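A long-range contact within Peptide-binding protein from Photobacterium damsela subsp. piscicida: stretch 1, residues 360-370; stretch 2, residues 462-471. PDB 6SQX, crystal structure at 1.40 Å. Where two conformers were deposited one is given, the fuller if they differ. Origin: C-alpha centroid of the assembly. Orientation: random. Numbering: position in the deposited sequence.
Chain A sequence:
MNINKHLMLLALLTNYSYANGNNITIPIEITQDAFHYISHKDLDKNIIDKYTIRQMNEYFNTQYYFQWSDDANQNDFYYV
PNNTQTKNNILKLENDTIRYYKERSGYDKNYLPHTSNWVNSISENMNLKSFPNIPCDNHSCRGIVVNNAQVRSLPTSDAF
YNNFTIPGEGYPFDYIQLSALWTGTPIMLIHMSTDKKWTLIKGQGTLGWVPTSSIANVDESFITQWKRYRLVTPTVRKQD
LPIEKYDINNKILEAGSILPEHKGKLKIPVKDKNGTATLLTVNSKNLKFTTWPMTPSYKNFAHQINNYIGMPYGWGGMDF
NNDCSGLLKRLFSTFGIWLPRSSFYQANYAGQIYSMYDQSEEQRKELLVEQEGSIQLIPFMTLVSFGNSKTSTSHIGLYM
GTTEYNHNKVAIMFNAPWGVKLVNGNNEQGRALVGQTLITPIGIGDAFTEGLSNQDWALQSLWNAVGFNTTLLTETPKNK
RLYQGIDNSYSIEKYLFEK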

# COMPACT_ATOMS: atom_id res chain seq x y z
N SER A 360 18.23 20.52 11.60
CA SER A 360 18.37 21.29 10.38
C SER A 360 18.59 20.37 9.18
O SER A 360 18.87 19.17 9.33
CB SER A 360 19.56 22.24 10.48
OG SER A 360 20.78 21.51 10.53
N GLU A 361 18.47 20.95 7.99
CA GLU A 361 18.84 20.22 6.78
C GLU A 361 20.24 19.64 6.90
O GLU A 361 20.47 18.48 6.55
CB GLU A 361 18.78 21.16 5.58
CG GLU A 361 19.31 20.55 4.30
CD GLU A 361 19.18 21.48 3.12
OE1 GLU A 361 18.65 22.60 3.28
OE2 GLU A 361 19.60 21.07 2.00
N GLU A 362 21.17 20.44 7.42
CA GLU A 362 22.54 19.96 7.56
C GLU A 362 22.60 18.74 8.47
O GLU A 362 23.27 17.76 8.15
CB GLU A 362 23.42 21.09 8.08
CG GLU A 362 23.65 22.24 7.08
CD GLU A 362 22.37 23.02 6.70
OE1 GLU A 362 22.27 23.46 5.52
OE2 GLU A 362 21.47 23.21 7.58
N GLN A 363 21.89 18.78 9.61
CA GLN A 363 21.91 17.65 10.53
C GLN A 363 21.25 16.42 9.93
O GLN A 363 21.74 15.30 10.11
CB GLN A 363 21.23 18.03 11.85
CG GLN A 363 22.04 18.96 12.70
CD GLN A 363 21.24 19.49 13.86
OE1 GLN A 363 20.16 20.06 13.68
NE2 GLN A 363 21.75 19.30 15.08
N ARG A 364 20.14 16.61 9.21
CA ARG A 364 19.46 15.49 8.56
C ARG A 364 20.37 14.82 7.54
O ARG A 364 20.44 13.58 7.47
CB ARG A 364 18.16 15.97 7.90
CG ARG A 364 17.10 16.43 8.91
CD ARG A 364 16.01 17.23 8.23
NE ARG A 364 14.99 17.67 9.19
CZ ARG A 364 13.81 18.18 8.85
NH1 ARG A 364 13.50 18.35 7.59
NH2 ARG A 364 12.94 18.53 9.81
N LYS A 365 21.07 15.62 6.72
CA LYS A 365 21.98 15.04 5.74
C LYS A 365 23.16 14.36 6.42
O LYS A 365 23.64 13.32 5.95
CB LYS A 365 22.45 16.11 4.78
CG LYS A 365 21.36 16.55 3.84
CD LYS A 365 21.85 17.57 2.82
CE LYS A 365 20.79 17.77 1.74
NZ LYS A 365 21.10 18.92 0.85
N GLU A 366 23.64 14.91 7.54
CA GLU A 366 24.70 14.26 8.29
C GLU A 366 24.31 12.83 8.69
O GLU A 366 25.12 11.90 8.57
CB GLU A 366 25.03 15.08 9.54
CG GLU A 366 25.97 16.22 9.30
CD GLU A 366 27.37 15.75 8.94
OE1 GLU A 366 27.78 14.66 9.40
OE2 GLU A 366 28.06 16.47 8.18
N LEU A 367 23.08 12.65 9.16
CA LEU A 367 22.64 11.31 9.56
C LEU A 367 22.49 10.40 8.35
O LEU A 367 23.03 9.30 8.32
CB LEU A 367 21.34 11.37 10.36
CG LEU A 367 20.72 9.98 10.60
CD1 LEU A 367 21.65 8.99 11.35
CD2 LEU A 367 19.36 10.08 11.33
N LEU A 368 21.73 10.85 7.34
CA LEU A 368 21.38 9.94 6.26
C LEU A 368 22.50 9.74 5.24
O LEU A 368 22.50 8.71 4.54
CB LEU A 368 20.09 10.41 5.55
CG LEU A 368 18.76 9.98 6.14
CD1 LEU A 368 18.50 10.65 7.49
CD2 LEU A 368 17.65 10.32 5.15
N VAL A 369 23.43 10.67 5.13
CA VAL A 369 24.49 10.60 4.15
C VAL A 369 25.77 10.06 4.76
O VAL A 369 26.37 9.14 4.23
CB VAL A 369 24.71 11.96 3.45
CG1 VAL A 369 25.84 11.86 2.42
CG2 VAL A 369 23.42 12.45 2.80
N GLU A 370 26.18 10.61 5.91
CA GLU A 370 27.42 10.22 6.53
C GLU A 370 27.24 9.21 7.66
O GLU A 370 28.24 8.71 8.18
CB GLU A 370 28.17 11.45 7.06
CG GLU A 370 28.30 12.59 6.04
CD GLU A 370 29.19 12.24 4.85
OE1 GLU A 370 29.85 11.16 4.87
OE2 GLU A 370 29.22 13.04 3.89
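Stretch 2 (462-471) LWNAVGFNTT

Stretch 1 is a helix from Glu361 onward, preceded by Ser360 at the N-cap position. Ser360 OG accepts a capping bond from Gln363 N at 3.1 Å. In return, Ser360 N donates to Gln363 OE1 at 2.9 Å. Stretch 2 is more varied. Leu462 and Trp463 form a 3-10 segment, and Ala465 N donates to Leu462 O at 3.2 Å, closing the turn between them. The chain then extends into a strand from Gly467 to Thr471, which continues later in the chain.

The helix and the strand run in nearly the same direction. Their axes cross at 20° and approach to 11.1 Å. The backbones are closest at the start: Glu361 CA lies 5.8 Å from Trp463 CA. Further along, Leu368 CA and Thr470 CA are 9.3 Å apart, and side chains occupy the wider gap. Together the two stretches bury 566 Å² of surface.

Arg364 is the polar centre of the contact. Its CA-to-CB bond points toward stretch 2, and its guanidinium reaches carbonyl groups of the 3-10 segment and the loop before the strand. Arg364 NH1 donates to Ala465 O at 2.8 Å and to Trp463 O at 2.9 Å. Arg364 NH2 also donates to Ala465 O, at 3.1 Å. Ala465 O therefore accepts from both terminal nitrogens. These carbonyls lie at the edge of the guanidinium, where its N-H groups point. Phe468 CB covers one face, 3.4 Å from Arg364 CZ. The aliphatic part of the same side chain packs on Phe468: Arg364 CD sits over the ring face, 4.0 Å from the centroid of the Phe468 ring.

Trp463 has the largest area covered by the other stretch. Lys365 lies across one face of its indole. Lys365 CE is 3.4 Å from the centroid of the Trp463 five-membered ring, almost on the ring normal, a CH-pi contact. Lys365 NZ is 4.4 Å from the same Trp463 centroid and adds a cation-pi interaction. The ammonium is also held within the helix, by a salt bridge from Lys365 NZ to Glu361 OE2 at 2.9 Å. At the ring edge, Leu368 CB meets Trp463 CH2 at 3.9 Å.

Glu361 and Asn464 join the stretches near the helix start. Asn464 ND2 donates to Glu361 OE1 at 3.2 Å. The CA-to-CB bond of Asn464 points away from the helix, but the end of its side chain comes nearer and makes this bond. Water 1 lies beside the pair, 3.0 Å from Asn464 OD1. The aliphatic part of Glu361 also touches the tryptophan, with Glu361 CG 4.0 Å from Trp463 CB.

Leu368 carries the contact on to the strand. Leu368 CD2 is 4.1 Å from Phe468 CZ, at the ring edge, and Leu368 CD1 is 4.1 Å from Thr470 CG2. The CA-to-CB bonds of Phe468 and Thr470, two residues apart on the strand, both point toward the helix. Buried Leu368 thus packs against Trp463, Phe468 and Thr470 together.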

# COMPACT_ATOMS: atom_id res chain seq x y z
N LEU A 462 12.41 18.05 -0.05
CA LEU A 462 12.00 17.13 1.00
C LEU A 462 12.91 17.21 2.22
O LEU A 462 12.47 16.91 3.33
CB LEU A 462 11.97 15.69 0.48
CG LEU A 462 10.71 15.28 -0.27
CD1 LEU A 462 10.55 16.03 -1.58
CD2 LEU A 462 10.70 13.76 -0.49
N TRP A 463 14.17 17.62 2.03
CA TRP A 463 15.07 17.79 3.18
C TRP A 463 14.60 18.89 4.12
O TRP A 463 15.06 18.93 5.27
CB TRP A 463 16.49 18.15 2.73
CG TRP A 463 17.24 17.02 2.10
CD1 TRP A 463 17.55 16.86 0.76
CD2 TRP A 463 17.79 15.88 2.77
NE1 TRP A 463 18.25 15.70 0.58
CE2 TRP A 463 18.41 15.07 1.79
CE3 TRP A 463 17.79 15.45 4.10
CZ2 TRP A 463 19.06 13.88 2.10
CZ3 TRP A 463 18.45 14.27 4.42
CH2 TRP A 463 19.09 13.50 3.42
N ASN A 464 13.73 19.79 3.65
CA ASN A 464 13.24 20.89 4.47
C ASN A 464 11.83 20.66 5.00
O ASN A 464 11.22 21.59 5.55
CB ASN A 464 13.32 22.22 3.71
CG ASN A 464 14.73 22.58 3.34
OD1 ASN A 464 15.02 22.86 2.15
ND2 ASN A 464 15.64 22.57 4.33
N ALA A 465 11.29 19.44 4.85
CA ALA A 465 9.95 19.15 5.34
C ALA A 465 9.87 19.42 6.85
O ALA A 465 10.82 19.15 7.59
CB ALA A 465 9.59 17.70 5.02
N VAL A 466 8.73 19.94 7.29
CA VAL A 466 8.59 20.23 8.72
C VAL A 466 8.69 18.94 9.52
O VAL A 466 9.39 18.86 10.54
CB VAL A 466 7.27 20.98 8.99
CG1 VAL A 466 7.06 21.12 10.48
CG2 VAL A 466 7.29 22.38 8.31
N GLY A 467 7.98 17.90 9.07
CA GLY A 467 8.08 16.56 9.62
C GLY A 467 9.05 15.73 8.79
O GLY A 467 8.97 15.69 7.55
N PHE A 468 9.95 15.05 9.48
CA PHE A 468 10.98 14.27 8.80
C PHE A 468 11.44 13.22 9.80
O PHE A 468 11.88 13.57 10.89
CB PHE A 468 12.13 15.22 8.42
CG PHE A 468 13.20 14.61 7.55
CD1 PHE A 468 14.12 13.69 8.06
CD2 PHE A 468 13.31 14.97 6.23
CE1 PHE A 468 15.11 13.14 7.26
CE2 PHE A 468 14.29 14.42 5.40
CZ PHE A 468 15.19 13.50 5.91
N ASN A 469 11.30 11.95 9.46
CA ASN A 469 11.48 10.88 10.45
C ASN A 469 12.16 9.70 9.80
O ASN A 469 12.05 9.48 8.61
CB ASN A 469 10.15 10.33 10.99
CG ASN A 469 9.13 11.42 11.27
OD1 ASN A 469 9.27 12.16 12.24
ND2 ASN A 469 8.12 11.54 10.41
N THR A 470 12.85 8.91 10.61
CA THR A 470 13.31 7.59 10.20
C THR A 470 12.73 6.55 11.14
O THR A 470 12.59 6.80 12.35
CB THR A 470 14.85 7.47 10.19
OG1 THR A 470 15.38 7.82 11.48
CG2 THR A 470 15.46 8.37 9.11
N THR A 471 12.41 5.38 10.61
CA THR A 471 11.87 4.27 11.39
C THR A 471 12.59 2.99 10.98
O THR A 471 12.43 2.53 9.84
CB THR A 471 10.36 4.14 11.15
OG1 THR A 471 9.71 5.41 11.37
CG2 THR A 471 9.74 3.05 12.05
O HOH W 1 17.50 22.62 0.49